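Local coordinates for protein peptidoglycan-N-acetylmuramic acid deacetylase PdaC (Bacillus subtilis subsp. subtilis str. 168, PDB 6H8N) that removes, through the C-terminal polysaccharide deacetylase (NodB homology) domain present here, acetyl groups from N-acetylmuramic acid in peptidoglycan, which confers lysozyme resistance, and deacylates short chitin oligomers, at residues A[73-77]-A[107-113]; A[80-84]-A[115-120]. The protein carries 1 engineered substitution. One frame throughout, in Å; residues are numbered along the deposited sequence.

Overall arrangement
Contacts 1 and 2 form one continuous patch on one side of the catalytic domain. Their centres lie about 10 Å apart. The first segments follow each other along the chain, and so do the second segments. In contact 1 loop packs on loop; in contact 2 helix packs on helix. Contact 1 is nearer the active site. The side chain of Pro108 comes within about 5 Å of the zinc ion, which is bound by Asp18, His68 and His72. In contact 2 the side chain of Met120 is about 14 Å from the zinc. Hydrophobic packing joins the two: Leu75 CB lies 4.0 Å from Leu116 CD1, and Ile112 CD1 lies 3.6 Å from Met120 CE.

Contact 1: residues A[73-77]-A[107-113]; sequences PLLTR and PPYGGIN. With PO4 (phosphate ion), chain D.
Thr76, Leu74 and Pro108 have the most surface buried where loop 73-77 packs on loop 107-113. Residues 75-77 form a short 3-10 segment, with Arg77 N hydrogen-bonded to Leu74 O at 3.0 Å. The second loop is irregular. It turns at Tyr109 and Gly110, both with positive phi, and then extends. CA atoms pair Leu74 with Pro108 (5.7 Å) and Thr76 with Ile112 (6.1 Å). Thr76 is in the p rotamer and lays CG2 3.7 Å from Ile112 N. Leu74 is t,p and sets CD1 3.8 Å from Gly111 CA. A CB on Gly111 would clash with that methyl. Pro108 CB meets Pro73 O at 3.3 Å, and Pro108 CD lies 4.0 Å from Leu75 CD1. Pro107-Pro108-Tyr109 fits the RxP(Y/F) motif of carbohydrate esterase family 4, a motif that forms one side of the active-site groove. Consistent with this, Tyr109 N donates at 2.7 Å to O4 of a phosphate ion, probably from the crystallisation liquor, and NE2 of His159, the proton donor by similarity, is also hydrogen-bonded to this ion. The Tyr109 ring packs edge-to-face with the zinc ligand His72; Leu74 N lies near the ring plane, 3.9 Å from Tyr109 CE2. No direct hydrogen bond joins the loops. A water bridges them: it accepts from Leu75 N (2.8 Å) and donates to Pro108 O (2.7 Å) and Gly111 O (2.8 Å).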
ATOM      1  N   PRO A  73      10.446   7.982  11.077  1.00 12.43           N
ATOM      2  CA  PRO A  73      11.031   9.318  10.979  1.00 12.56           C
ATOM      3  C   PRO A  73      10.857   9.860   9.573  1.00 13.76           C
ATOM      4  O   PRO A  73      10.700   9.119   8.602  1.00 14.13           O
ATOM      5  CB  PRO A  73      12.513   9.069  11.268  1.00 15.06           C
ATOM      6  CG  PRO A  73      12.757   7.716  10.670  1.00 14.24           C
ATOM      7  CD  PRO A  73      11.482   6.934  10.939  1.00 12.48           C
ATOM      8  N   LEU A  74      10.929  11.183   9.447  1.00 12.19           N
ATOM      9  CA  LEU A  74      11.140  11.790   8.147  1.00 12.56           C
ATOM     10  C   LEU A  74      12.570  11.482   7.717  1.00 14.00           C
ATOM     11  O   LEU A  74      13.530  11.940   8.355  1.00 15.21           O
ATOM     12  CB  LEU A  74      10.891  13.297   8.229  1.00 15.07           C
ATOM     13  CG  LEU A  74      11.136  14.094   6.952  1.00 12.96           C
ATOM     14  CD1 LEU A  74      10.318  13.558   5.763  1.00 16.62           C
ATOM     15  CD2 LEU A  74      10.788  15.570   7.206  1.00 15.88           C
ATOM     16  N   LEU A  75      12.723  10.694   6.650  1.00 14.06           N
ATOM     17  CA  LEU A  75      14.036  10.136   6.331  1.00 12.37           C
ATOM     18  C   LEU A  75      15.018  11.213   5.892  1.00 15.83           C
ATOM     19  O   LEU A  75      16.235  11.037   6.037  1.00 16.79           O
ATOM     20  CB  LEU A  75      13.916   9.064   5.250  1.00 12.02           C
ATOM     21  CG  LEU A  75      13.171   7.791   5.669  1.00 12.91           C
ATOM     22  CD1 LEU A  75      12.949   6.910   4.449  1.00 15.34           C
ATOM     23  CD2 LEU A  75      13.903   7.049   6.755  1.00 15.27           C
ATOM     24  N   THR A  76      14.515  12.319   5.351  1.00 16.07           N
ATOM     25  CA  THR A  76      15.360  13.431   4.937  1.00 18.55           C
ATOM     26  C   THR A  76      15.888  14.234   6.123  1.00 19.57           C
ATOM     27  O   THR A  76      16.764  15.082   5.915  1.00 24.14           O
ATOM     28  CB  THR A  76      14.572  14.335   3.989  1.00 20.61           C
ATOM     29  OG1 THR A  76      13.361  14.739   4.624  1.00 20.12           O
ATOM     30  CG2 THR A  76      14.244  13.600   2.695  1.00 24.90           C
ATOM     31  N   ARG A  77      15.382  14.012   7.340  1.00 16.79           N
ATOM     32  CA  ARG A  77      15.961  14.611   8.542  1.00 18.01           C
ATOM     33  C   ARG A  77      17.157  13.826   9.059  1.00 19.91           C
ATOM     34  O   ARG A  77      17.845  14.306   9.967  1.00 24.29           O
ATOM     35  CB  ARG A  77      14.938  14.681   9.691  1.00 20.98           C
ATOM     36  CG  ARG A  77      13.686  15.535   9.461  1.00 29.39           C
ATOM     37  CD  ARG A  77      13.650  16.812  10.290  1.00 26.80           C
ATOM     38  NE  ARG A  77      13.954  16.637  11.715  1.00 20.53           N
ATOM     39  CZ  ARG A  77      13.070  16.689  12.713  1.00 21.20           C
ATOM     40  NH1 ARG A  77      11.783  16.910  12.492  1.00 20.94           N
ATOM     41  NH2 ARG A  77      13.484  16.524  13.964  1.00 25.46           N
ATOM     42  N   PRO A 107       8.508   6.090   1.653  1.00 10.26           N
ATOM     43  CA  PRO A 107       9.142   6.904   2.697  1.00 10.46           C
ATOM     44  C   PRO A 107       8.090   7.624   3.516  1.00 10.58           C
ATOM     45  O   PRO A 107       7.151   8.187   2.940  1.00 11.27           O
ATOM     46  CB  PRO A 107       9.978   7.901   1.890  1.00 12.44           C
ATOM     47  CG  PRO A 107      10.311   7.156   0.620  1.00 16.83           C
ATOM     48  CD  PRO A 107       9.021   6.411   0.313  1.00 13.41           C
ATOM     49  N   PRO A 108       8.218   7.639   4.844  1.00 10.01           N
ATOM     50  CA  PRO A 108       7.273   8.387   5.686  1.00 11.25           C
ATOM     51  C   PRO A 108       7.079   9.815   5.200  1.00 10.86           C
ATOM     52  O   PRO A 108       8.039  10.512   4.842  1.00 11.36           O
ATOM     53  CB  PRO A 108       7.937   8.347   7.060  1.00 11.17           C
ATOM     54  CG  PRO A 108       8.628   7.006   7.056  1.00 12.12           C
ATOM     55  CD  PRO A 108       9.186   6.896   5.670  1.00 11.10           C
ATOM     56  N   TYR A 109       5.818  10.260   5.213  1.00 10.07           N
ATOM     57  CA  TYR A 109       5.413  11.614   4.820  1.00 11.29           C
ATOM     58  C   TYR A 109       5.708  11.938   3.363  1.00 12.99           C
ATOM     59  O   TYR A 109       5.574  13.099   2.959  1.00 14.07           O
ATOM     60  CB  TYR A 109       5.993  12.710   5.738  1.00 11.24           C
ATOM     61  CG  TYR A 109       5.960  12.342   7.200  1.00 11.81           C
ATOM     62  CD1 TYR A 109       4.772  12.333   7.913  1.00 10.34           C
ATOM     63  CD2 TYR A 109       7.121  11.971   7.871  1.00 12.89           C
ATOM     64  CE1 TYR A 109       4.730  11.983   9.235  1.00 11.58           C
ATOM     65  CE2 TYR A 109       7.099  11.628   9.188  1.00 12.13           C
ATOM     66  CZ  TYR A 109       5.902  11.630   9.883  1.00 14.03           C
ATOM     67  OH  TYR A 109       5.857  11.268  11.206  1.00 14.60           O
ATOM     68  N   GLY A 110       6.089  10.946   2.550  1.00 11.77           N
ATOM     69  CA  GLY A 110       6.513  11.158   1.183  1.00 13.74           C
ATOM     70  C   GLY A 110       7.907  11.727   1.035  1.00 13.42           C
ATOM     71  O   GLY A 110       8.320  12.013  -0.091  1.00 15.10           O
ATOM     72  N   GLY A 111       8.645  11.879   2.127  1.00 13.34           N
ATOM     73  CA  GLY A 111       9.904  12.602   2.102  1.00 14.17           C
ATOM     74  C   GLY A 111      11.064  11.784   1.591  1.00 14.38           C
ATOM     75  O   GLY A 111      11.448  10.788   2.206  1.00 15.06           O
ATOM     76  N   ILE A 112      11.663  12.242   0.493  1.00 15.62           N
ATOM     77  CA  ILE A 112      12.728  11.505  -0.170  1.00 19.08           C
ATOM     78  C   ILE A 112      13.573  12.505  -0.946  1.00 22.01           C
ATOM     79  O   ILE A 112      13.134  13.622  -1.238  1.00 22.90           O
ATOM     80  CB  ILE A 112      12.117  10.428  -1.106  1.00 21.11           C
ATOM     81  CG1 ILE A 112      13.208   9.480  -1.609  1.00 25.34           C
ATOM     82  CG2 ILE A 112      11.375  11.078  -2.277  1.00 23.16           C
ATOM     83  CD1 ILE A 112      12.657   8.238  -2.243  1.00 29.33           C
ATOM     84  N   ASN A 113      14.793  12.103  -1.282  1.00 21.89           N
ATOM     85  CA  ASN A 113      15.633  12.890  -2.175  1.00 25.69           C
ATOM     86  C   ASN A 113      16.373  11.937  -3.106  1.00 28.89           C
ATOM     87  O   ASN A 113      16.304  10.711  -2.963  1.00 23.55           O
ATOM     88  CB  ASN A 113      16.566  13.833  -1.397  1.00 26.33           C
ATOM     89  CG  ASN A 113      17.417  13.112  -0.384  1.00 22.43           C
ATOM     90  OD1 ASN A 113      17.901  12.010  -0.632  1.00 31.43           O
ATOM     91  ND2 ASN A 113      17.603  13.730   0.770  1.00 30.72           N
TER
HETATM   92  P   PO4 D 502       2.239   8.794   6.111  1.00  9.56           P
HETATM   93  O1  PO4 D 502       2.062  10.087   6.951  1.00 10.79           O
HETATM   94  O2  PO4 D 502       1.224   8.846   4.982  1.00 10.13           O
HETATM   95  O3  PO4 D 502       1.863   7.653   6.997  1.00  9.92           O
HETATM   96  O4  PO4 D 502       3.662   8.697   5.660  1.00 10.33           O
HETATM   97  O   HOH W   1      10.721   9.972   4.766  1.00 12.33           O

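Contact 2: residues A[80-84]-A[115-120]; sequences VKEAL and ELRSQM
The first turn of helix 80-98 packs on the short helix 114-120 through side chains alone. Both segments are regular alpha-helix, with Leu84 N to Val80 O and Met120 N to Leu116 O each 2.8 Å. Their axes approach to 10.7 Å and their N-to-C directions differ by 51° (signed crossing angle -51°). CA atoms pair Val80 with Leu116 and Leu84 with Met120, both at 6.6 Å. Val80, chi1 t, points toward the other helix. Its CG1 lies 4.2 Å from Leu116 CD2 and 3.6 Å from Gln119 OE1, while CG2 lies 4.1 Å from Glu115 CG. Ala83 also points toward it, with CB 3.7 Å from Leu116 CD2; Leu116 takes the m,t rotamer. Both helices belong to the NodB homology domain, a deformed (beta/alpha) barrel. Here helix 80-98, which follows strand 64-67, meets the helix that links the short parallel strands 104-105 and 123-124. Leu75, from the loop before helix 80-98, touches both Ala83 and Leu116. Leu84, also m,t, has the most surface covered. Its CB leaves sideways, but the methyls reach across: CD2 lies 3.8 Å from Met120 CG, and CD1 lies 3.6 Å from Gln119 OE1.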
ATOM      1  N   VAL A  80      22.186   9.773   5.543  1.00 20.38           N
ATOM      2  CA  VAL A  80      21.912   8.684   4.615  1.00 22.17           C
ATOM      3  C   VAL A  80      22.103   7.351   5.316  1.00 22.04           C
ATOM      4  O   VAL A  80      21.289   6.432   5.162  1.00 19.11           O
ATOM      5  CB  VAL A  80      22.787   8.820   3.356  1.00 26.15           C
ATOM      6  CG1 VAL A  80      22.618   7.618   2.443  1.00 29.19           C
ATOM      7  CG2 VAL A  80      22.426  10.103   2.619  1.00 32.53           C
ATOM      8  N   LYS A  81      23.162   7.235   6.121  1.00 20.34           N
ATOM      9  CA  LYS A  81      23.418   6.003   6.860  1.00 18.62           C
ATOM     10  C   LYS A  81      22.243   5.654   7.769  1.00 19.69           C
ATOM     11  O   LYS A  81      21.808   4.500   7.817  1.00 18.02           O
ATOM     12  CB  LYS A  81      24.721   6.137   7.667  1.00 23.64           C
ATOM     13  N   GLU A  82      21.733   6.633   8.524  1.00 17.56           N
ATOM     14  CA  GLU A  82      20.629   6.373   9.445  1.00 18.90           C
ATOM     15  C   GLU A  82      19.352   6.032   8.685  1.00 14.93           C
ATOM     16  O   GLU A  82      18.584   5.153   9.111  1.00 14.96           O
ATOM     17  CB  GLU A  82      20.380   7.599  10.320  1.00 19.57           C
ATOM     18  CG  GLU A  82      21.484   7.898  11.329  1.00 22.11           C
ATOM     19  CD  GLU A  82      21.298   9.245  12.027  1.00 33.95           C
ATOM     20  OE1 GLU A  82      20.713  10.171  11.417  1.00 30.33           O
ATOM     21  OE2 GLU A  82      21.742   9.373  13.190  1.00 37.74           O
ATOM     22  N   ALA A  83      19.111   6.719   7.567  1.00 14.66           N
ATOM     23  CA  ALA A  83      17.918   6.443   6.776  1.00 13.00           C
ATOM     24  C   ALA A  83      17.980   5.041   6.191  1.00 15.43           C
ATOM     25  O   ALA A  83      16.978   4.308   6.206  1.00 13.82           O
ATOM     26  CB  ALA A  83      17.764   7.475   5.663  1.00 16.19           C
ATOM     27  N   LEU A  84      19.146   4.644   5.664  1.00 14.87           N
ATOM     28  CA  LEU A  84      19.283   3.297   5.123  1.00 13.88           C
ATOM     29  C   LEU A  84      19.103   2.250   6.207  1.00 15.27           C
ATOM     30  O   LEU A  84      18.543   1.179   5.943  1.00 15.73           O
ATOM     31  CB  LEU A  84      20.633   3.147   4.407  1.00 15.27           C
ATOM     32  CG  LEU A  84      20.773   3.999   3.150  1.00 21.55           C
ATOM     33  CD1 LEU A  84      22.186   3.856   2.565  1.00 25.23           C
ATOM     34  CD2 LEU A  84      19.718   3.656   2.097  1.00 26.49           C
ATOM     35  N   GLU A 115      19.509  11.248  -3.525  1.00 25.47           N
ATOM     36  CA  GLU A 115      20.552  10.416  -2.944  1.00 32.53           C
ATOM     37  C   GLU A 115      19.955   9.191  -2.269  1.00 32.54           C
ATOM     38  O   GLU A 115      20.463   8.075  -2.418  1.00 25.89           O
ATOM     39  CB  GLU A 115      21.366  11.222  -1.939  1.00 31.81           C
ATOM     40  CG  GLU A 115      22.572  10.468  -1.416  1.00 34.88           C
ATOM     41  CD  GLU A 115      23.583  10.163  -2.512  1.00 40.25           C
ATOM     42  OE1 GLU A 115      23.579  10.856  -3.552  1.00 48.70           O
ATOM     43  OE2 GLU A 115      24.373   9.215  -2.340  1.00 50.72           O
ATOM     44  N   LEU A 116      18.889   9.385  -1.491  1.00 26.66           N
ATOM     45  CA  LEU A 116      18.237   8.242  -0.863  1.00 28.29           C
ATOM     46  C   LEU A 116      17.647   7.313  -1.907  1.00 20.36           C
ATOM     47  O   LEU A 116      17.755   6.087  -1.787  1.00 25.94           O
ATOM     48  CB  LEU A 116      17.149   8.719   0.099  1.00 25.44           C
ATOM     49  CG  LEU A 116      17.629   9.404   1.370  1.00 34.03           C
ATOM     50  CD1 LEU A 116      16.434   9.807   2.219  1.00 38.46           C
ATOM     51  CD2 LEU A 116      18.562   8.500   2.154  1.00 35.46           C
ATOM     52  N   ARG A 117      17.020   7.881  -2.939  1.00 22.08           N
ATOM     53  CA  ARG A 117      16.493   7.069  -4.031  1.00 25.41           C
ATOM     54  C   ARG A 117      17.562   6.134  -4.566  1.00 26.33           C
ATOM     55  O   ARG A 117      17.355   4.920  -4.665  1.00 28.06           O
ATOM     56  CB  ARG A 117      16.009   7.978  -5.155  1.00 30.88           C
ATOM     57  CG  ARG A 117      14.528   8.184  -5.206  1.00 38.47           C
ATOM     58  CD  ARG A 117      14.158   9.098  -6.348  1.00 39.69           C
ATOM     59  NE  ARG A 117      12.994   9.904  -6.013  1.00 40.59           N
ATOM     60  CZ  ARG A 117      11.738   9.489  -6.129  1.00 37.45           C
ATOM     61  NH1 ARG A 117      11.475   8.267  -6.576  1.00 37.52           N
ATOM     62  NH2 ARG A 117      10.742  10.299  -5.799  1.00 42.69           N
ATOM     63  N   SER A 118      18.724   6.688  -4.919  1.00 25.08           N
ATOM     64  CA  SER A 118      19.758   5.877  -5.550  1.00 28.84           C
ATOM     65  C   SER A 118      20.321   4.839  -4.592  1.00 32.20           C
ATOM     66  O   SER A 118      20.668   3.733  -5.020  1.00 34.30           O
ATOM     67  CB  SER A 118      20.871   6.762  -6.116  1.00 32.69           C
ATOM     68  OG  SER A 118      21.473   7.549  -5.109  1.00 39.58           O
ATOM     69  N   GLN A 119      20.393   5.151  -3.301  1.00 26.88           N
ATOM     70  CA  GLN A 119      21.013   4.234  -2.358  1.00 25.94           C
ATOM     71  C   GLN A 119      20.065   3.171  -1.825  1.00 27.94           C
ATOM     72  O   GLN A 119      20.527   2.112  -1.393  1.00 24.63           O
ATOM     73  CB  GLN A 119      21.612   5.014  -1.190  1.00 25.90           C
ATOM     74  CG  GLN A 119      22.632   6.049  -1.630  1.00 33.92           C
ATOM     75  CD  GLN A 119      24.006   5.772  -1.097  1.00 35.42           C
ATOM     76  OE1 GLN A 119      24.182   5.469   0.085  1.00 40.42           O
ATOM     77  NE2 GLN A 119      25.007   5.871  -1.971  1.00 43.42           N
ATOM     78  N   MET A 120      18.751   3.419  -1.820  1.00 28.53           N
ATOM     79  CA  MET A 120      17.831   2.421  -1.273  1.00 27.32           C
ATOM     80  C   MET A 120      17.659   1.237  -2.213  1.00 24.05           C
ATOM     81  O   MET A 120      17.394   0.121  -1.753  1.00 24.82           O
ATOM     82  CB  MET A 120      16.470   3.042  -0.979  1.00 23.57           C
ATOM     83  CG  MET A 120      16.408   3.883   0.280  1.00 21.45           C
ATOM     84  SD  MET A 120      14.726   4.460   0.616  1.00 23.94           S
ATOM     85  CE  MET A 120      14.348   5.332  -0.897  1.00 21.85           C
TER